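Local coordinates for coenzyme Q-binding protein COQ10 START domain-containing protein (Deinococcus radiodurans R1, PDB 3GGN) that is of unknown function but, as a member of the START-like polyketide cyclase and lipid transport family, probably binds a hydrophobic ligand, at residues Val51-Pro54 and Thr59-Trp62; Arg24-Leu29 and Lys45-Thr50; Glu17-Val22 and Arg142-Gly147. All blocks are in the same frame, centred on the assembly; numbering follows the deposited sequence.

Contact 1: Val51-Pro54 and Thr59-Trp62; sequences VEAP and TVSW
Val51 sets its two methyl groups against the outer rim of the Trp62 indole, near the turn end of the beta hairpin formed by strands 46-52 and 59-70 of a START-like (Bet v 1-like) antiparallel sheet. CG2 lies in the plane of the ring at its edge, 3.9 Å from CZ3 of Trp62, while CG1 of Val51 reaches the neighbouring CH2, so its two methyls lie along the CZ3-CH2 edge of the benzo ring. The first torsion of Trp62, chi1 65°, places CG between its backbone N and carbonyl carbon, and the indole thereby leans back along the strand to meet this valine. Val51 and Val60 form an antiparallel hydrogen-bonded pair: Val51 N to Val60 O measures 2.9 Å, and Val60 N to Val51 O measures 3.0 Å, both nearly straight. Their side chains lie on the same face of the sheet, where beta-branched residues suit an extended backbone. Beyond the pair the first strand gives way to loop, and Ala53 turns its methyl toward the partner strand; its small size fits this close approach. On the other face Glu52 and Thr59 run side by side, and Arg37 of the adjacent strand takes the carboxylate of Glu52 in a salt bridge. The apolar contact nearest the turn is between CB of Ala53 and CG2 of Val60, 3.5 Å apart.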
loop_
_atom_site.group_PDB
_atom_site.type_symbol
_atom_site.label_atom_id
_atom_site.label_comp_id
_atom_site.label_asym_id
_atom_site.label_seq_id
_atom_site.Cartn_x
_atom_site.Cartn_y
_atom_site.Cartn_z
ATOM N N VAL B 51 -4.649 -17.010 4.227
ATOM C CA VAL B 51 -4.884 -16.447 2.898
ATOM C C VAL B 51 -6.352 -16.635 2.504
ATOM O O VAL B 51 -7.031 -17.506 3.030
ATOM C CB VAL B 51 -4.019 -17.127 1.819
ATOM C CG1 VAL B 51 -2.555 -16.774 2.017
ATOM C CG2 VAL B 51 -4.230 -18.637 1.869
ATOM N N GLU B 52 -6.825 -15.816 1.570
ATOM C CA GLU B 52 -8.207 -15.885 1.099
ATOM C C GLU B 52 -8.452 -17.032 0.122
ATOM O O GLU B 52 -7.956 -17.021 -1.004
ATOM C CB GLU B 52 -8.595 -14.560 0.441
ATOM C CG GLU B 52 -8.942 -13.474 1.437
ATOM C CD GLU B 52 -10.214 -13.784 2.198
ATOM O OE1 GLU B 52 -11.291 -13.808 1.565
ATOM O OE2 GLU B 52 -10.140 -14.012 3.423
ATOM N N ALA B 53 -9.227 -18.019 0.558
ATOM C CA ALA B 53 -9.539 -19.172 -0.277
ATOM C C ALA B 53 -10.800 -18.924 -1.100
ATOM O O ALA B 53 -11.693 -18.188 -0.679
ATOM C CB ALA B 53 -9.716 -20.412 0.590
ATOM N N PRO B 54 -10.859 -19.550 -2.272
ATOM C CA PRO B 54 -11.991 -19.416 -3.185
ATOM C C PRO B 54 -13.327 -19.687 -2.501
ATOM O O PRO B 54 -13.386 -20.392 -1.494
ATOM C CB PRO B 54 -11.811 -20.361 -4.370
ATOM N N THR B 59 -11.230 -19.308 3.678
ATOM C CA THR B 59 -9.984 -18.852 4.286
ATOM C C THR B 59 -9.154 -20.061 4.710
ATOM O O THR B 59 -9.650 -20.946 5.405
ATOM C CB THR B 59 -10.251 -17.986 5.536
ATOM O OG1 THR B 59 -11.630 -17.597 5.569
ATOM C CG2 THR B 59 -9.392 -16.731 5.500
ATOM N N VAL B 60 -7.893 -20.096 4.290
ATOM C CA VAL B 60 -6.999 -21.197 4.632
ATOM C C VAL B 60 -5.810 -20.693 5.449
ATOM O O VAL B 60 -5.145 -19.731 5.063
ATOM C CB VAL B 60 -6.470 -21.893 3.361
ATOM C CG1 VAL B 60 -5.481 -22.992 3.736
ATOM C CG2 VAL B 60 -7.633 -22.466 2.568
ATOM N N SER B 61 -5.549 -21.347 6.576
ATOM C CA SER B 61 -4.443 -20.957 7.442
ATOM C C SER B 61 -3.568 -22.142 7.831
ATOM O O SER B 61 -3.985 -23.298 7.775
ATOM C CB SER B 61 -4.968 -20.258 8.706
ATOM O OG SER B 61 -5.514 -21.178 9.631
ATOM N N TRP B 62 -2.337 -21.841 8.217
ATOM C CA TRP B 62 -1.392 -22.869 8.615
ATOM C C TRP B 62 -0.384 -22.237 9.557
ATOM O O TRP B 62 -0.307 -21.015 9.669
ATOM C CB TRP B 62 -0.673 -23.428 7.385
ATOM C CG TRP B 62 0.190 -22.420 6.697
ATOM C CD1 TRP B 62 1.498 -22.140 6.965
ATOM C CD2 TRP B 62 -0.206 -21.524 5.653
ATOM N NE1 TRP B 62 1.942 -21.127 6.153
ATOM C CE2 TRP B 62 0.916 -20.729 5.337
ATOM C CE3 TRP B 62 -1.404 -21.315 4.952
ATOM C CZ2 TRP B 62 0.882 -19.737 4.349
ATOM C CZ3 TRP B 62 -1.441 -20.326 3.968
ATOM C CH2 TRP B 62 -0.302 -19.550 3.678
#

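Contact 2: Arg24-Leu29 and Lys45-Thr50; sequences RDLPGL and KRSRWT
Ser47 OG accepts a hydrogen bond from the indole NE1 of Trp49 at 3.0 Å, and CD1 of Leu26 rests 4.2 Å from that same oxygen. The donor and acceptor sit two residues apart on strand 46-52, on the same face of the sheet, so one strand supplies both. The serine oxygen lies close to the indole plane, 11° out of it, but the bond is bent, with 150° at the hydrogen. Ser47 can offer this oxygen because chi1 of 46° swings OG between its own backbone N and carbonyl carbon. The bond probably helps to fix the rotation of the indole, whose far end meets Leu29: CD1 of the leucine lies 3.9 Å from CH2 of Trp49, approaching the ring obliquely. Leu26 opens the short 3-10 segment 26-28 after helix 16-24, Leu29 follows it directly, and the backbone bond from Leu29 N to Leu26 O, 2.8 Å, closes this turn, with both leucines pointing toward the strand. Leucine suits these positions because its branched end reaches across the gap between loop and strand without bringing any polar atom. Trp77 stacks on Trp49 and Val39 also touches it, placing the ring among apolar neighbours. All four touching residues are buried, and an indole N-H there would be costly without an acceptor; the serine supplies one, allowing a large aromatic ring to share the interior with leucines.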
loop_
_atom_site.group_PDB
_atom_site.type_symbol
_atom_site.label_atom_id
_atom_site.label_comp_id
_atom_site.label_asym_id
_atom_site.label_seq_id
_atom_site.Cartn_x
_atom_site.Cartn_y
_atom_site.Cartn_z
ATOM N N ARG B 24 10.506 -7.595 9.122
ATOM C CA ARG B 24 10.537 -8.375 10.360
ATOM C C ARG B 24 9.245 -8.258 11.170
ATOM O O ARG B 24 8.960 -9.112 12.016
ATOM C CB ARG B 24 11.742 -7.961 11.227
ATOM C CG ARG B 24 11.947 -8.838 12.468
ATOM C CD ARG B 24 12.245 -10.288 12.074
ATOM N NE ARG B 24 12.391 -11.203 13.214
ATOM C CZ ARG B 24 11.391 -11.654 13.968
ATOM N NH1 ARG B 24 10.139 -11.281 13.726
ATOM N NH2 ARG B 24 11.637 -12.512 14.953
ATOM N N ASP B 25 8.479 -7.198 10.926
ATOM C CA ASP B 25 7.204 -6.977 11.609
ATOM C C ASP B 25 6.205 -7.889 10.897
ATOM O O ASP B 25 5.494 -7.471 9.985
ATOM C CB ASP B 25 6.807 -5.495 11.489
ATOM C CG ASP B 25 5.348 -5.240 11.833
ATOM O OD1 ASP B 25 4.790 -5.970 12.679
ATOM O OD2 ASP B 25 4.760 -4.296 11.264
ATOM N N LEU B 26 6.162 -9.147 11.326
ATOM C CA LEU B 26 5.313 -10.140 10.684
ATOM C C LEU B 26 3.851 -9.758 10.462
ATOM O O LEU B 26 3.338 -9.907 9.357
ATOM C CB LEU B 26 5.408 -11.477 11.439
ATOM C CG LEU B 26 6.831 -12.024 11.645
ATOM C CD1 LEU B 26 6.773 -13.414 12.260
ATOM C CD2 LEU B 26 7.566 -12.081 10.310
ATOM N N PRO B 27 3.162 -9.248 11.498
ATOM C CA PRO B 27 1.755 -8.882 11.301
ATOM C C PRO B 27 1.535 -7.852 10.189
ATOM O O PRO B 27 0.438 -7.751 9.639
ATOM C CB PRO B 27 1.337 -8.365 12.678
ATOM C CG PRO B 27 2.222 -9.155 13.613
ATOM C CD PRO B 27 3.556 -9.072 12.909
ATOM N N GLY B 28 2.575 -7.092 9.856
ATOM C CA GLY B 28 2.442 -6.096 8.804
ATOM C C GLY B 28 2.777 -6.651 7.427
ATOM O O GLY B 28 2.681 -5.949 6.416
ATOM N N LEU B 29 3.172 -7.920 7.378
ATOM C CA LEU B 29 3.538 -8.536 6.105
ATOM C C LEU B 29 2.444 -8.452 5.048
ATOM O O LEU B 29 2.741 -8.277 3.870
ATOM C CB LEU B 29 3.938 -9.999 6.304
ATOM C CG LEU B 29 5.349 -10.243 6.855
ATOM C CD1 LEU B 29 5.552 -11.733 7.165
ATOM C CD2 LEU B 29 6.357 -9.765 5.830
ATOM N N LYS B 45 9.522 -17.867 17.472
ATOM C CA LYS B 45 9.788 -18.510 16.195
ATOM C C LYS B 45 8.569 -18.927 15.375
ATOM O O LYS B 45 8.677 -19.116 14.168
ATOM C CB LYS B 45 10.697 -19.721 16.429
ATOM C CG LYS B 45 11.053 -20.500 15.176
ATOM C CD LYS B 45 12.282 -21.375 15.392
ATOM C CE LYS B 45 13.536 -20.526 15.615
ATOM N NZ LYS B 45 13.861 -19.652 14.447
ATOM N N ARG B 46 7.414 -19.062 16.016
ATOM C CA ARG B 46 6.218 -19.500 15.304
ATOM C C ARG B 46 5.169 -18.431 15.051
ATOM O O ARG B 46 5.032 -17.469 15.808
ATOM C CB ARG B 46 5.556 -20.661 16.046
ATOM C CG ARG B 46 6.407 -21.914 16.167
ATOM C CD ARG B 46 5.642 -22.969 16.948
ATOM N NE ARG B 46 5.249 -22.464 18.261
ATOM C CZ ARG B 46 4.031 -22.581 18.780
ATOM N NH1 ARG B 46 3.071 -23.191 18.099
ATOM N NH2 ARG B 46 3.770 -22.075 19.980
ATOM N N SER B 47 4.408 -18.642 13.983
ATOM C CA SER B 47 3.351 -17.729 13.582
ATOM C C SER B 47 2.280 -18.476 12.790
ATOM O O SER B 47 2.537 -19.541 12.244
ATOM C CB SER B 47 3.942 -16.587 12.744
ATOM O OG SER B 47 4.844 -17.075 11.759
ATOM N N ARG B 48 1.076 -17.916 12.752
ATOM C CA ARG B 48 -0.044 -18.499 12.028
ATOM C C ARG B 48 -0.325 -17.635 10.811
ATOM O O ARG B 48 -0.551 -16.433 10.941
ATOM C CB ARG B 48 -1.289 -18.532 12.915
ATOM C CG ARG B 48 -2.515 -19.113 12.242
ATOM C CD ARG B 48 -3.135 -20.171 13.138
ATOM N NE ARG B 48 -2.143 -21.192 13.469
ATOM C CZ ARG B 48 -2.293 -22.112 14.417
ATOM N NH1 ARG B 48 -3.403 -22.145 15.139
ATOM N NH2 ARG B 48 -1.326 -22.995 14.642
ATOM N N TRP B 49 -0.310 -18.248 9.635
ATOM C CA TRP B 49 -0.554 -17.532 8.392
ATOM C C TRP B 49 -1.944 -17.862 7.837
ATOM O O TRP B 49 -2.469 -18.949 8.069
ATOM C CB TRP B 49 0.525 -17.904 7.374
ATOM C CG TRP B 49 1.914 -17.464 7.765
ATOM C CD1 TRP B 49 2.533 -17.667 8.965
ATOM C CD2 TRP B 49 2.849 -16.747 6.950
ATOM N NE1 TRP B 49 3.796 -17.115 8.950
ATOM C CE2 TRP B 49 4.015 -16.545 7.724
ATOM C CE3 TRP B 49 2.818 -16.258 5.639
ATOM C CZ2 TRP B 49 5.136 -15.870 7.231
ATOM C CZ3 TRP B 49 3.937 -15.586 5.147
ATOM C CH2 TRP B 49 5.080 -15.399 5.945
ATOM N N THR B 50 -2.526 -16.919 7.101
ATOM C CA THR B 50 -3.854 -17.085 6.522
ATOM C C THR B 50 -3.981 -16.363 5.180
ATOM O O THR B 50 -3.484 -15.250 5.020
ATOM C CB THR B 50 -4.931 -16.521 7.467
ATOM O OG1 THR B 50 -4.751 -17.070 8.778
ATOM C CG2 THR B 50 -6.330 -16.870 6.964
#

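Contact 3: Glu17-Val22 and Arg142-Gly147; sequences EQLYAV and REQELG
Gln144 reaches from the C-terminal helix 130-146 to helix 16-24, bridging two helices of the START-like helix-grip fold, in which a long C-terminal helix packs over a curved antiparallel sheet. The short helical segments approach to 12.2 Å between axes with an angle of 131° between their directions, so long side chains have to span the gap. Gln144 is bent at its second torsion, chi2 -66°, which folds its amide round toward the opposing helix. Gln18 is built differently: its CG stands anti to the backbone N, chi1 -177°, and the chain runs on extended, carrying the amide toward Gln144. The two side chains slide past each other in opposite directions, and NE2 of Gln18 donates to OE1 of Gln144 at 2.7 Å. The donor lies almost on the line of the acceptor's C=O bond, yet the hydrogen bond is bent at the hydrogen and the amide planes are turned well apart. Glutamine suits both places, being long and uncharged and able to donate or accept. Its methylene matters too: CG of Gln144 lies 3.9 Å from CD2 of Leu19, a leucine that continues inward to Phe140 and Val104. Were Gln144 replaced by an alanine, the amide NH2 of Gln18 would probably be left without this acceptor and a gap would open beside Leu19. On the same helix as Gln144, Arg142 turns to the second subunit, hydrogen-bonding to the carbonyls of Pro30 and Leu36 there. Beside the glutamines' hydrogen bond, CG2 of Val22 lies 3.7 Å from NE2 of Gln144.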
loop_
_atom_site.group_PDB
_atom_site.type_symbol
_atom_site.label_atom_id
_atom_site.label_comp_id
_atom_site.label_asym_id
_atom_site.label_seq_id
_atom_site.Cartn_x
_atom_site.Cartn_y
_atom_site.Cartn_z
ATOM N N GLU B 17 19.213 -2.258 7.434
ATOM C CA GLU B 17 18.544 -2.394 8.729
ATOM C C GLU B 17 17.113 -1.862 8.697
ATOM O O GLU B 17 16.187 -2.508 9.193
ATOM C CB GLU B 17 19.322 -1.642 9.820
ATOM C CG GLU B 17 20.665 -2.255 10.214
ATOM C CD GLU B 17 20.533 -3.579 10.958
ATOM O OE1 GLU B 17 19.596 -3.715 11.777
ATOM O OE2 GLU B 17 21.378 -4.477 10.738
ATOM N N GLN B 18 16.939 -0.682 8.118
ATOM C CA GLN B 18 15.624 -0.066 8.039
ATOM C C GLN B 18 14.631 -0.936 7.278
ATOM O O GLN B 18 13.526 -1.184 7.753
ATOM C CB GLN B 18 15.724 1.296 7.361
ATOM C CG GLN B 18 14.412 2.051 7.303
ATOM C CD GLN B 18 14.535 3.349 6.528
ATOM O OE1 GLN B 18 15.493 4.108 6.713
ATOM N NE2 GLN B 18 13.560 3.619 5.665
ATOM N N LEU B 19 15.035 -1.402 6.100
ATOM C CA LEU B 19 14.171 -2.235 5.261
ATOM C C LEU B 19 13.865 -3.559 5.943
ATOM O O LEU B 19 12.735 -4.058 5.879
ATOM C CB LEU B 19 14.846 -2.491 3.917
ATOM C CG LEU B 19 15.197 -1.206 3.170
ATOM C CD1 LEU B 19 16.066 -1.555 1.977
ATOM C CD2 LEU B 19 13.922 -0.470 2.735
ATOM N N TYR B 20 14.882 -4.130 6.580
ATOM C CA TYR B 20 14.732 -5.386 7.302
ATOM C C TYR B 20 13.692 -5.198 8.401
ATOM O O TYR B 20 12.873 -6.081 8.650
ATOM C CB TYR B 20 16.066 -5.794 7.934
ATOM C CG TYR B 20 15.931 -6.767 9.088
ATOM C CD1 TYR B 20 15.976 -8.151 8.882
ATOM C CD2 TYR B 20 15.738 -6.303 10.387
ATOM C CE1 TYR B 20 15.831 -9.045 9.951
ATOM C CE2 TYR B 20 15.592 -7.179 11.448
ATOM C CZ TYR B 20 15.640 -8.546 11.230
ATOM O OH TYR B 20 15.517 -9.403 12.306
ATOM N N ALA B 21 13.731 -4.033 9.041
ATOM C CA ALA B 21 12.815 -3.702 10.136
ATOM C C ALA B 21 11.348 -3.803 9.744
ATOM O O ALA B 21 10.519 -4.274 10.529
ATOM C CB ALA B 21 13.120 -2.306 10.657
ATOM N N VAL B 22 11.019 -3.358 8.537
ATOM C CA VAL B 22 9.636 -3.420 8.075
ATOM C C VAL B 22 9.235 -4.880 7.899
ATOM O O VAL B 22 8.239 -5.331 8.469
ATOM C CB VAL B 22 9.447 -2.672 6.728
ATOM C CG1 VAL B 22 8.003 -2.799 6.252
ATOM C CG2 VAL B 22 9.821 -1.199 6.890
ATOM N N ARG B 142 8.747 2.681 -3.669
ATOM C CA ARG B 142 8.237 4.048 -3.728
ATOM C C ARG B 142 7.915 4.595 -2.347
ATOM O O ARG B 142 8.274 5.726 -2.017
ATOM C CB ARG B 142 6.978 4.098 -4.597
ATOM C CG ARG B 142 6.229 5.428 -4.569
ATOM C CD ARG B 142 4.993 5.358 -5.460
ATOM N NE ARG B 142 4.184 6.572 -5.376
ATOM C CZ ARG B 142 3.275 6.801 -4.436
ATOM N NH1 ARG B 142 3.042 5.888 -3.495
ATOM N NH2 ARG B 142 2.624 7.955 -4.417
ATOM N N GLU B 143 7.232 3.788 -1.542
ATOM C CA GLU B 143 6.844 4.199 -0.200
ATOM C C GLU B 143 8.045 4.509 0.674
ATOM O O GLU B 143 8.068 5.522 1.376
ATOM C CB GLU B 143 5.978 3.117 0.444
ATOM C CG GLU B 143 4.578 3.053 -0.149
ATOM C CD GLU B 143 3.774 1.868 0.348
ATOM O OE1 GLU B 143 3.784 1.607 1.570
ATOM O OE2 GLU B 143 3.126 1.204 -0.489
ATOM N N GLN B 144 9.046 3.637 0.632
ATOM C CA GLN B 144 10.248 3.839 1.422
ATOM C C GLN B 144 11.056 5.039 0.941
ATOM O O GLN B 144 11.471 5.864 1.751
ATOM C CB GLN B 144 11.124 2.583 1.394
ATOM C CG GLN B 144 10.600 1.447 2.258
ATOM C CD GLN B 144 10.638 1.778 3.737
ATOM O OE1 GLN B 144 11.662 2.234 4.256
ATOM N NE2 GLN B 144 9.531 1.542 4.426
ATOM N N GLU B 145 11.273 5.139 -0.370
ATOM C CA GLU B 145 12.054 6.237 -0.927
ATOM C C GLU B 145 11.396 7.607 -0.776
ATOM O O GLU B 145 12.080 8.629 -0.832
ATOM C CB GLU B 145 12.386 5.969 -2.400
ATOM C CG GLU B 145 13.073 4.618 -2.618
ATOM C CD GLU B 145 13.843 4.524 -3.918
ATOM O OE1 GLU B 145 13.415 5.137 -4.921
ATOM O OE2 GLU B 145 14.874 3.816 -3.938
ATOM N N LEU B 146 10.079 7.635 -0.583
ATOM C CA LEU B 146 9.371 8.900 -0.401
ATOM C C LEU B 146 9.229 9.210 1.084
ATOM O O LEU B 146 9.100 10.369 1.478
ATOM C CB LEU B 146 7.990 8.847 -1.053
ATOM C CG LEU B 146 8.010 8.810 -2.586
ATOM C CD1 LEU B 146 6.601 8.659 -3.124
ATOM C CD2 LEU B 146 8.655 10.086 -3.107
ATOM N N GLY B 147 9.252 8.165 1.904
ATOM C CA GLY B 147 9.141 8.351 3.336
ATOM C C GLY B 147 7.733 8.355 3.898
ATOM O O GLY B 147 7.549 8.619 5.086
#

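In the fold
Contacts 1 and 2 share strand 46-52 and touch directly, their centres 15 Å apart: Trp49 of contact 2 and Trp62 of contact 1 are neighbours on adjacent strands, joined through a backbone bond of 2.8 Å from Trp49 N to Trp62 O, and their rings meet. Contact 3 lies across the chain's centre from contact 1, with centres 28 Å apart and nearest atoms about 17 Å apart. It closes the chain loop that contains both others. Contact 2 adjoins it in sequence, its segment 24-29 following helix 16-24, at 18 Å between centres. In relatives of this fold a ligand cavity lies between sheet and long C-terminal helix, and contact 2 probably borders the equivalent space.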